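Local atomic coordinates of ABC-type phosphate transport system, periplasmic component (Lactobacillus brevis, PDB entry 4ECF), a protein that probably binds phosphate as the solute-binding component of a PstSACB-type ABC transporter that imports phosphate across the cytoplasmic membrane. Residues G3-A8 and G31-V36; L73-V78 and Y207-T212; V123-A128 and Q151-S156; L185-V190 and N200-W205. One frame throughout, in Å; residues are numbered along the deposited sequence.

All four contacts lie in or beside one large mixed sheet. Contacts 1 and 2 belong to the half that holds the N-terminus, their centres about 18 Å apart, and contact 3 sits across the chain's centre from contact 2, about 25 Å between centres. Only contact 3 reaches the bound phosphate: R127 grips it, together with T12, A13 and T41 from the early part of the chain and S131, G132 and T133 just after R127. Contact 4 lies about 21 Å from contact 3 between centres and about 37 Å from contact 1; its segment N200-W205 runs straight on into Y207-T212 of contact 2, and its strand 183-187 pairs with strand 73-87.

Contact 1 of 4, residues G3-A8 and G31-V36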
# COMPACT_ATOMS: atom_id res chain seq x y z
N GLY A 3 2.20 17.40 27.56
CA GLY A 3 2.97 16.51 26.69
C GLY A 3 3.10 17.03 25.26
O GLY A 3 2.68 18.13 24.95
N GLU A 4 3.72 16.21 24.42
CA GLU A 4 4.04 16.54 23.04
C GLU A 4 3.20 15.64 22.20
O GLU A 4 3.24 14.43 22.36
CB GLU A 4 5.49 16.23 22.69
CG GLU A 4 6.57 17.18 23.15
CD GLU A 4 7.93 16.65 22.73
OE1 GLU A 4 8.28 15.52 23.11
OE2 GLU A 4 8.66 17.34 21.99
N SER A 5 2.50 16.23 21.23
CA SER A 5 1.63 15.52 20.33
C SER A 5 2.01 15.82 18.88
O SER A 5 2.40 16.92 18.53
CB SER A 5 0.17 15.92 20.52
OG SER A 5 -0.25 15.67 21.84
N ILE A 6 1.87 14.81 18.04
CA ILE A 6 1.97 14.97 16.57
C ILE A 6 0.86 14.13 15.91
O ILE A 6 0.31 13.21 16.51
CB ILE A 6 3.34 14.55 15.99
CG1 ILE A 6 3.56 13.01 16.15
CG2 ILE A 6 4.49 15.42 16.55
CD1 ILE A 6 4.83 12.46 15.45
N THR A 7 0.58 14.44 14.63
CA THR A 7 -0.41 13.76 13.83
C THR A 7 0.15 13.39 12.45
O THR A 7 0.78 14.21 11.76
CB THR A 7 -1.66 14.60 13.70
OG1 THR A 7 -2.22 14.87 15.00
CG2 THR A 7 -2.73 13.93 12.85
N ALA A 8 -0.02 12.11 12.10
CA ALA A 8 0.36 11.53 10.80
C ALA A 8 -0.91 11.03 10.13
O ALA A 8 -1.72 10.35 10.77
CB ALA A 8 1.31 10.37 11.02
N GLY A 31 4.92 10.99 28.12
CA GLY A 31 4.46 12.35 27.82
C GLY A 31 4.37 12.62 26.33
O GLY A 31 4.44 13.76 25.90
N THR A 32 4.30 11.55 25.53
CA THR A 32 4.20 11.69 24.09
C THR A 32 2.88 11.10 23.56
O THR A 32 2.37 10.15 24.07
CB THR A 32 5.40 11.10 23.34
OG1 THR A 32 5.45 9.67 23.51
CG2 THR A 32 6.70 11.78 23.75
N PHE A 33 2.40 11.68 22.46
CA PHE A 33 1.13 11.30 21.85
C PHE A 33 1.29 11.35 20.35
O PHE A 33 1.77 12.34 19.81
CB PHE A 33 0.03 12.30 22.25
CG PHE A 33 -0.19 12.37 23.73
CD1 PHE A 33 0.60 13.21 24.50
CD2 PHE A 33 -1.13 11.55 24.35
CE1 PHE A 33 0.44 13.26 25.89
CE2 PHE A 33 -1.30 11.60 25.73
CZ PHE A 33 -0.51 12.45 26.50
N ILE A 34 0.91 10.26 19.67
CA ILE A 34 1.02 10.19 18.23
C ILE A 34 -0.34 9.75 17.70
O ILE A 34 -0.76 8.61 17.91
CB ILE A 34 2.14 9.21 17.77
CG1 ILE A 34 3.49 9.69 18.37
CG2 ILE A 34 2.18 9.09 16.24
CD1 ILE A 34 4.61 8.70 18.13
N ASN A 35 -0.96 10.64 16.93
CA ASN A 35 -2.29 10.43 16.40
C ASN A 35 -2.14 10.03 14.96
O ASN A 35 -1.43 10.68 14.22
CB ASN A 35 -3.06 11.73 16.48
CG ASN A 35 -3.21 12.20 17.89
OD1 ASN A 35 -3.93 11.60 18.67
ND2 ASN A 35 -2.46 13.25 18.25
N VAL A 36 -2.79 8.94 14.55
CA VAL A 36 -2.62 8.41 13.19
C VAL A 36 -4.01 8.32 12.56
O VAL A 36 -4.98 7.85 13.19
CB VAL A 36 -1.97 7.01 13.22
CG1 VAL A 36 -1.65 6.56 11.81
CG2 VAL A 36 -0.69 7.02 14.05
O HOH W 1 -2.76 14.54 20.90
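E4-A8 and T32-V36 run side by side in parallel, their axes 4.7 Å apart at closest approach and 18° from exact alignment, with hydrogen bonds from E4 N, F33 N, I6 N, N35 N and A8 N to G31 O, E4 O, F33 O, I6 O and N35 O. One face carries S5, F33, T7 and N35. S5 OG sits against the root of the F33 ring, 3.4 Å from F33 CB, while G3 CA and E4 O meet that ring at its edge. N35 has CG anti to its carbonyl carbon (chi1 -61°), and its ND2 adds a weak 3.3 Å bond to I6 O, which already receives N35 N at 2.9 Å. ND2 also donates to a water at 3.0 Å, and that water is hydrogen-bonded to S5 OG, bridging the two strands. Helix 15-28 links them, making a beta-alpha-beta crossover of the binding-protein fold. On the other face I6 and I34 lie alongside each other, pointing the same way, CG1 to CG1 4.0 Å. Helix 218-228 covers this pair, L219 and T220 against I6 and F223 against I34. T32 CG2 lies 4.1 Å from E4 OE1, while T32 OG1 is hydrogen-bonded to H29 O.

Contact 2 of 4, residues L73-V78 and Y207-T212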
# COMPACT_ATOMS: atom_id res chain seq x y z
N LEU A 73 8.77 19.39 0.40
CA LEU A 73 8.63 18.26 1.28
C LEU A 73 9.95 17.56 1.42
O LEU A 73 10.82 17.67 0.55
CB LEU A 73 7.57 17.29 0.76
CG LEU A 73 6.18 17.89 0.50
CD1 LEU A 73 5.20 16.84 -0.07
CD2 LEU A 73 5.66 18.52 1.77
N VAL A 74 10.10 16.85 2.54
CA VAL A 74 11.28 16.03 2.81
C VAL A 74 10.84 14.56 2.96
O VAL A 74 10.03 14.23 3.82
CB VAL A 74 12.06 16.46 4.05
CG1 VAL A 74 13.26 15.56 4.28
CG2 VAL A 74 12.51 17.92 3.88
N ASP A 75 11.38 13.72 2.10
CA ASP A 75 11.12 12.29 2.06
C ASP A 75 11.82 11.54 3.18
O ASP A 75 12.95 11.89 3.57
CB ASP A 75 11.55 11.75 0.67
CG ASP A 75 11.00 10.37 0.38
OD1 ASP A 75 10.07 9.95 1.09
OD2 ASP A 75 11.50 9.72 -0.57
N HIS A 76 11.17 10.51 3.68
CA HIS A 76 11.79 9.53 4.59
C HIS A 76 11.21 8.20 4.27
O HIS A 76 10.01 7.98 4.46
CB HIS A 76 11.54 9.84 6.06
CG HIS A 76 11.85 11.27 6.47
ND1 HIS A 76 10.97 12.29 6.29
CD2 HIS A 76 12.98 11.80 7.04
CE1 HIS A 76 11.53 13.43 6.75
NE2 HIS A 76 12.76 13.14 7.22
N ARG A 77 11.98 7.34 3.64
CA ARG A 77 11.49 5.99 3.33
C ARG A 77 11.69 5.06 4.50
O ARG A 77 12.75 5.11 5.15
CB ARG A 77 12.10 5.46 2.03
CG ARG A 77 11.42 6.01 0.79
CD ARG A 77 11.99 5.42 -0.49
NE ARG A 77 13.26 6.04 -0.87
CZ ARG A 77 13.95 5.66 -1.94
NH1 ARG A 77 13.52 4.64 -2.67
NH2 ARG A 77 15.06 6.29 -2.27
N VAL A 78 10.70 4.21 4.79
CA VAL A 78 10.70 3.40 6.01
C VAL A 78 10.44 1.93 5.79
O VAL A 78 10.64 1.12 6.68
CB VAL A 78 9.68 3.99 7.02
CG1 VAL A 78 10.00 5.45 7.34
CG2 VAL A 78 8.22 3.84 6.56
N TYR A 207 7.60 1.73 -2.28
CA TYR A 207 8.26 2.23 -1.09
C TYR A 207 7.20 2.97 -0.26
O TYR A 207 6.26 3.54 -0.80
CB TYR A 207 9.41 3.19 -1.42
CG TYR A 207 10.53 2.54 -2.22
CD1 TYR A 207 11.47 1.70 -1.60
CD2 TYR A 207 10.65 2.76 -3.59
CE1 TYR A 207 12.49 1.09 -2.35
CE2 TYR A 207 11.66 2.15 -4.33
CZ TYR A 207 12.60 1.33 -3.68
OH TYR A 207 13.62 0.71 -4.43
N GLU A 208 7.35 2.85 1.05
CA GLU A 208 6.52 3.57 2.05
C GLU A 208 7.26 4.78 2.55
O GLU A 208 8.45 4.68 2.97
CB GLU A 208 6.19 2.66 3.21
CG GLU A 208 5.34 1.45 2.84
CD GLU A 208 3.90 1.78 2.51
OE1 GLU A 208 3.66 2.64 1.63
OE2 GLU A 208 3.04 1.15 3.15
N HIS A 209 6.57 5.93 2.56
CA HIS A 209 7.18 7.24 2.83
C HIS A 209 6.51 7.94 4.00
O HIS A 209 5.25 7.94 4.08
CB HIS A 209 7.01 8.15 1.64
CG HIS A 209 7.56 7.62 0.35
ND1 HIS A 209 8.68 8.11 -0.23
CD2 HIS A 209 7.00 6.74 -0.54
CE1 HIS A 209 8.86 7.51 -1.44
NE2 HIS A 209 7.83 6.64 -1.62
N LEU A 210 7.31 8.56 4.86
CA LEU A 210 6.80 9.48 5.91
C LEU A 210 7.29 10.87 5.52
O LEU A 210 8.44 11.19 5.75
CB LEU A 210 7.29 9.09 7.29
CG LEU A 210 6.90 7.69 7.80
CD1 LEU A 210 7.42 7.46 9.20
CD2 LEU A 210 5.40 7.48 7.75
N TYR A 211 6.51 11.62 4.76
CA TYR A 211 6.88 12.95 4.36
C TYR A 211 6.65 13.98 5.44
O TYR A 211 5.61 13.95 6.13
CB TYR A 211 6.03 13.35 3.12
CG TYR A 211 6.64 12.89 1.81
CD1 TYR A 211 7.73 13.57 1.24
CD2 TYR A 211 6.18 11.73 1.17
CE1 TYR A 211 8.28 13.15 0.03
CE2 TYR A 211 6.74 11.30 -0.05
CZ TYR A 211 7.79 11.98 -0.60
OH TYR A 211 8.34 11.56 -1.82
N THR A 212 7.57 14.94 5.49
CA THR A 212 7.45 16.15 6.33
C THR A 212 7.56 17.42 5.49
O THR A 212 8.03 17.40 4.35
CB THR A 212 8.48 16.15 7.47
OG1 THR A 212 9.80 16.20 6.91
CG2 THR A 212 8.29 14.87 8.40
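R77 runs beside H209 to Y207. Its CB lies 3.8 Å from E208 O; CG comes next to the imidazole, 3.6 Å from H209 ND1; CD packs on Y207 CB at 3.5 Å. A bend at chi3 (-79°) swings NE round, and at the tip NH1 stands 3.3 Å above the centre of the Y207 ring. The guanidinium is nearly upright on that ring, 85° between planes, a cation-pi contact. H209 in turn gives ND1 to D75 OD1 at 2.7 Å, in its own ring plane and on the syn side of the carboxylate, though somewhat out of the carboxylate plane. The same OD1 lies over one face of Y211, offset toward the rim, the carboxylate almost flat against the ring. A serine in place of Y211 would probably leave D75 without this backing and L73 CB without its ring neighbour, and A62 N without the hydroxyl oxygen it is hydrogen-bonded to. H76 ND1 donates to L210 O at 2.8 Å, a side chain joining the backbone ladder where the strand is broken between the V74-T212 and R77-H209 pairs. Strand 205-213 is antiparallel to 73-87 here and to 55-58 on its far side; this reversed strand, inserted in an otherwise parallel run, is the hallmark of type II periplasmic binding proteins.

Contact 3 of 4, residues V123-A128 and Q151-S156. With PO4 (phosphate ion), chain B.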
# COMPACT_ATOMS: atom_id res chain seq x y z
N VAL A 123 -17.30 -9.00 -10.03
CA VAL A 123 -17.60 -7.70 -9.49
C VAL A 123 -16.30 -7.01 -9.16
O VAL A 123 -15.60 -7.41 -8.20
CB VAL A 123 -18.44 -7.81 -8.18
CG1 VAL A 123 -18.70 -6.43 -7.58
CG2 VAL A 123 -19.75 -8.56 -8.44
N LEU A 124 -15.95 -5.99 -9.95
CA LEU A 124 -14.74 -5.23 -9.69
C LEU A 124 -14.98 -4.30 -8.52
O LEU A 124 -16.02 -3.62 -8.44
CB LEU A 124 -14.33 -4.40 -10.93
CG LEU A 124 -14.04 -5.19 -12.20
CD1 LEU A 124 -13.77 -4.21 -13.35
CD2 LEU A 124 -12.90 -6.18 -12.02
N ILE A 125 -14.02 -4.29 -7.60
CA ILE A 125 -14.01 -3.33 -6.50
C ILE A 125 -12.72 -2.52 -6.60
O ILE A 125 -11.63 -3.08 -6.65
CB ILE A 125 -14.09 -4.06 -5.13
CG1 ILE A 125 -15.29 -5.01 -5.08
CG2 ILE A 125 -14.11 -3.05 -3.99
CD1 ILE A 125 -16.63 -4.33 -5.04
N ASN A 126 -12.84 -1.20 -6.68
CA ASN A 126 -11.67 -0.34 -6.81
C ASN A 126 -11.52 0.55 -5.60
O ASN A 126 -12.47 0.76 -4.83
CB ASN A 126 -11.80 0.55 -8.06
CG ASN A 126 -11.33 -0.15 -9.31
OD1 ASN A 126 -12.08 -0.26 -10.27
ND2 ASN A 126 -10.10 -0.58 -9.32
N ARG A 127 -10.31 1.08 -5.41
CA ARG A 127 -10.16 2.21 -4.54
C ARG A 127 -10.40 3.48 -5.34
O ARG A 127 -10.31 3.49 -6.58
CB ARG A 127 -8.75 2.22 -3.93
CG ARG A 127 -8.46 1.06 -2.99
CD ARG A 127 -9.04 1.25 -1.58
NE ARG A 127 -8.64 2.55 -1.06
CZ ARG A 127 -7.44 2.80 -0.57
NH1 ARG A 127 -6.54 1.83 -0.47
NH2 ARG A 127 -7.12 4.02 -0.21
N ALA A 128 -10.63 4.57 -4.61
CA ALA A 128 -10.74 5.88 -5.22
C ALA A 128 -9.42 6.41 -5.74
O ALA A 128 -8.34 6.06 -5.25
CB ALA A 128 -11.34 6.86 -4.22
N GLN A 151 -17.66 -0.15 -8.47
CA GLN A 151 -17.85 0.19 -7.05
C GLN A 151 -16.49 0.60 -6.44
O GLN A 151 -15.50 -0.11 -6.63
CB GLN A 151 -18.38 -1.04 -6.29
CG GLN A 151 -18.73 -0.78 -4.83
CD GLN A 151 -19.18 -2.04 -4.08
OE1 GLN A 151 -19.54 -3.05 -4.69
NE2 GLN A 151 -19.15 -1.97 -2.76
N GLU A 152 -16.47 1.73 -5.72
CA GLU A 152 -15.24 2.21 -5.04
C GLU A 152 -15.39 2.24 -3.52
O GLU A 152 -16.49 2.45 -2.98
CB GLU A 152 -14.79 3.59 -5.54
CG GLU A 152 -14.19 3.52 -6.93
CD GLU A 152 -13.88 4.84 -7.61
OE1 GLU A 152 -14.13 5.94 -7.05
OE2 GLU A 152 -13.37 4.77 -8.76
N GLN A 153 -14.27 2.02 -2.84
CA GLN A 153 -14.23 1.98 -1.38
C GLN A 153 -13.13 2.93 -0.95
O GLN A 153 -12.23 3.19 -1.75
CB GLN A 153 -13.98 0.56 -0.89
CG GLN A 153 -14.98 -0.48 -1.36
CD GLN A 153 -16.41 -0.20 -0.93
OE1 GLN A 153 -17.33 -0.43 -1.71
NE2 GLN A 153 -16.61 0.25 0.30
N ASP A 154 -13.18 3.45 0.28
CA ASP A 154 -12.31 4.56 0.66
C ASP A 154 -11.05 4.09 1.36
O ASP A 154 -10.21 4.93 1.64
CB ASP A 154 -13.05 5.57 1.56
CG ASP A 154 -14.07 6.43 0.81
OD1 ASP A 154 -14.06 6.47 -0.44
OD2 ASP A 154 -14.89 7.07 1.51
N SER A 155 -10.91 2.80 1.65
CA SER A 155 -9.70 2.34 2.37
C SER A 155 -9.38 0.89 2.04
O SER A 155 -10.24 0.14 1.60
CB SER A 155 -9.90 2.42 3.90
OG SER A 155 -10.91 1.53 4.34
N SER A 156 -8.16 0.49 2.41
CA SER A 156 -7.73 -0.90 2.34
C SER A 156 -8.67 -1.82 3.13
O SER A 156 -9.07 -2.88 2.66
CB SER A 156 -6.31 -1.03 2.92
OG SER A 156 -5.35 -0.29 2.20
P PO4 B . -3.56 3.92 0.07
O1 PO4 B . -4.04 2.98 -1.03
O2 PO4 B . -3.00 5.20 -0.45
O3 PO4 B . -4.62 4.15 1.11
O4 PO4 B . -2.39 3.19 0.88
O HOH W 2 -18.34 -2.83 -9.29
O HOH W 3 -8.38 6.70 -0.35
O HOH W 4 -9.93 5.10 -1.93
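N126 is held to the neighbouring strand through both its own backbone N and its own O: N126 N donates to Q151 O at 2.9 Å in an almost straight bond, and N126 O receives Q153 N at 3.0 Å. This is a parallel pairing, the strands inclined by 39°. A water extends it backwards, donating to L124 O and accepting from Q151 N. Apolar contact is modest: I125 CG2 packs on Q153 CG at 3.8 Å, and I125 lies side by side with the extended Q151 chain, CD1 against its amide. The phosphate is reached by R127. Its chain folds at chi2 and chi3 (-79° and -51°), which turn CD and then NE aside from an extended course, and one face of the guanidinium lies on the backbone at the start of the next helix, with S155 CA and S156 N above its rim. NH2 gives a 2.8 Å bond to phosphate O3, and NH1 a weaker, bent one to O1, also 2.8 Å. Two waters tie the rest of the group to the strand end: NE donates to one that also takes A128 N and gives to Q153 O, while NH2 donates to another that gives to D154 O. With NE, NH1 and NH2 all engaged, the guanidinium is probably fixed in rotation, consistent with a phosphate-binding role. Helix 132-140 connects the two strands as a beta-alpha-beta crossover, strand 169-174 pairs with 123-127, and helix 156-165, N-capped by S155, packs its I162 against I125, Q151 and Q153.

Contact 4 of 4, residues L185-V190 and N200-W205; sequences LSLNHV and NDWRIW. With EDO (1,2-ethanediol), chain F; EDO (1,2-ethanediol), chain L.
W202 pushes the six-membered end of its indole into the crook of L185-V190. Its CG is anti to the backbone N (chi1 -176°), and the outer carbons of the ring meet backbone oxygens: CZ3 is 3.3 Å from V190 O, which lies in the ring plane at the edge, and CH2 is 3.5 Å from L185 O, approached obliquely. L187 crosses the indole at a slant, CD1 3.7 Å from W202 CH2. The same methyl touches I204 CD1 at 3.6 Å, these two side chains standing at about a right angle, so L187 is shared between the tryptophan and the isoleucine. V190 extends CG1 to D201 O at 3.6 Å. No hydrogen bond passes directly between the segments, but an ethanediol molecule, probably from the crystallisation liquor, spans them: N188 ND2 donates to its O1, R203 N to its O2 at 2.8 Å, and its C2 sits over one face of the indole, toward the rim. At the other end of the ring W202 NE1 donates to I83 O and more weakly to I204 O. F175 also packs edge-to-face with the indole. An alanine in place of W202 would probably open a gap beside L187 and V190 and leave I83 O without its indole donor. L187 to V190 forms a type I' turn closed by L187 N to V190 O and V190 N to L187 O, with N188 and H189 at positive phi: the two-residue turn familiar from tight beta hairpins, here following strand 183-187 and backed by the tryptophan of the loop after helix 194-198.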
# COMPACT_ATOMS: atom_id res chain seq x y z
N LEU A 185 -4.41 -13.75 -4.82
CA LEU A 185 -4.03 -14.43 -6.04
C LEU A 185 -2.54 -14.40 -6.31
O LEU A 185 -1.87 -13.36 -6.16
CB LEU A 185 -4.72 -13.77 -7.25
CG LEU A 185 -6.24 -13.81 -7.30
CD1 LEU A 185 -6.78 -13.12 -8.54
CD2 LEU A 185 -6.83 -15.21 -7.16
N SER A 186 -2.04 -15.53 -6.82
CA SER A 186 -0.78 -15.58 -7.52
C SER A 186 -1.04 -14.94 -8.90
O SER A 186 -2.20 -14.96 -9.38
CB SER A 186 -0.29 -17.02 -7.67
OG SER A 186 0.13 -17.55 -6.40
N LEU A 187 0.02 -14.41 -9.51
CA LEU A 187 -0.02 -13.85 -10.87
C LEU A 187 1.09 -14.50 -11.67
O LEU A 187 2.28 -14.50 -11.21
CB LEU A 187 0.15 -12.33 -10.87
CG LEU A 187 -0.97 -11.60 -10.18
CD1 LEU A 187 -0.64 -10.10 -10.07
CD2 LEU A 187 -2.23 -11.79 -11.01
N ASN A 188 0.77 -15.06 -12.82
CA ASN A 188 1.73 -15.81 -13.64
C ASN A 188 2.40 -16.94 -12.84
O ASN A 188 3.59 -17.25 -13.01
CB ASN A 188 2.77 -14.80 -14.19
CG ASN A 188 2.09 -13.64 -14.87
OD1 ASN A 188 1.34 -13.82 -15.86
ND2 ASN A 188 2.28 -12.45 -14.33
N HIS A 189 1.63 -17.50 -11.92
CA HIS A 189 2.08 -18.53 -11.00
C HIS A 189 3.28 -18.13 -10.15
O HIS A 189 3.96 -19.00 -9.60
CB HIS A 189 2.31 -19.85 -11.77
CG HIS A 189 1.02 -20.51 -12.20
ND1 HIS A 189 0.14 -21.04 -11.31
CD2 HIS A 189 0.46 -20.69 -13.45
CE1 HIS A 189 -0.91 -21.53 -11.94
NE2 HIS A 189 -0.73 -21.33 -13.28
N VAL A 190 3.41 -16.80 -9.90
CA VAL A 190 4.32 -16.27 -8.88
C VAL A 190 3.48 -15.81 -7.68
O VAL A 190 2.48 -15.10 -7.86
CB VAL A 190 5.11 -15.05 -9.44
CG1 VAL A 190 6.04 -14.46 -8.37
CG2 VAL A 190 5.85 -15.49 -10.71
N ASN A 200 12.00 -8.66 -7.05
CA ASN A 200 11.10 -8.14 -8.08
C ASN A 200 10.48 -9.24 -8.97
O ASN A 200 9.89 -8.91 -9.98
CB ASN A 200 11.78 -7.04 -8.95
CG ASN A 200 10.78 -6.14 -9.66
OD1 ASN A 200 9.88 -5.59 -9.02
ND2 ASN A 200 10.94 -5.97 -10.99
N ASP A 201 10.53 -10.50 -8.56
CA ASP A 201 9.74 -11.53 -9.24
C ASP A 201 8.24 -11.28 -9.07
O ASP A 201 7.44 -11.58 -9.97
CB ASP A 201 10.11 -12.92 -8.74
CG ASP A 201 11.44 -13.45 -9.34
OD1 ASP A 201 11.91 -12.93 -10.37
OD2 ASP A 201 12.00 -14.40 -8.78
N TRP A 202 7.86 -10.73 -7.92
CA TRP A 202 6.56 -10.11 -7.72
C TRP A 202 6.76 -8.60 -7.89
O TRP A 202 7.55 -8.01 -7.14
CB TRP A 202 6.06 -10.40 -6.28
CG TRP A 202 4.67 -9.84 -6.10
CD1 TRP A 202 4.33 -8.56 -5.64
CD2 TRP A 202 3.42 -10.46 -6.45
NE1 TRP A 202 2.96 -8.39 -5.67
CE2 TRP A 202 2.37 -9.52 -6.11
CE3 TRP A 202 3.05 -11.72 -6.91
CZ2 TRP A 202 1.02 -9.80 -6.35
CZ3 TRP A 202 1.70 -11.99 -7.11
CH2 TRP A 202 0.71 -11.05 -6.81
N ARG A 203 6.17 -8.02 -8.92
CA ARG A 203 6.48 -6.64 -9.32
C ARG A 203 5.61 -5.59 -8.64
O ARG A 203 5.90 -4.37 -8.74
CB ARG A 203 6.29 -6.49 -10.83
CG ARG A 203 7.34 -7.27 -11.64
CD ARG A 203 7.15 -7.09 -13.15
NE ARG A 203 7.35 -5.69 -13.60
CZ ARG A 203 6.40 -4.85 -14.02
NH1 ARG A 203 5.12 -5.22 -14.08
NH2 ARG A 203 6.73 -3.63 -14.41
N ILE A 204 4.52 -6.01 -8.03
CA ILE A 204 3.55 -5.03 -7.48
C ILE A 204 3.89 -4.72 -6.01
O ILE A 204 3.51 -5.44 -5.10
CB ILE A 204 2.07 -5.50 -7.61
CG1 ILE A 204 1.81 -6.30 -8.89
CG2 ILE A 204 1.18 -4.27 -7.49
CD1 ILE A 204 0.36 -6.79 -8.96
N TRP A 205 4.61 -3.60 -5.81
CA TRP A 205 5.12 -3.20 -4.51
C TRP A 205 5.49 -1.75 -4.64
O TRP A 205 5.71 -1.23 -5.77
CB TRP A 205 6.30 -4.04 -4.03
CG TRP A 205 7.49 -4.06 -4.95
CD1 TRP A 205 7.84 -5.04 -5.86
CD2 TRP A 205 8.58 -3.11 -4.95
NE1 TRP A 205 9.03 -4.74 -6.47
CE2 TRP A 205 9.53 -3.58 -5.97
CE3 TRP A 205 8.84 -1.91 -4.28
CZ2 TRP A 205 10.70 -2.89 -6.24
CZ3 TRP A 205 10.04 -1.24 -4.57
CH2 TRP A 205 10.94 -1.73 -5.54
C1 EDO F . 3.95 -11.61 -10.96
O1 EDO F . 4.21 -11.60 -12.38
C2 EDO F . 3.38 -10.29 -10.43
O2 EDO F . 4.25 -9.18 -10.67
C1 EDO L . 2.28 -5.72 -15.61
O1 EDO L . 2.34 -4.30 -15.29
C2 EDO L . 3.48 -6.15 -16.46
O2 EDO L . 3.13 -6.42 -17.84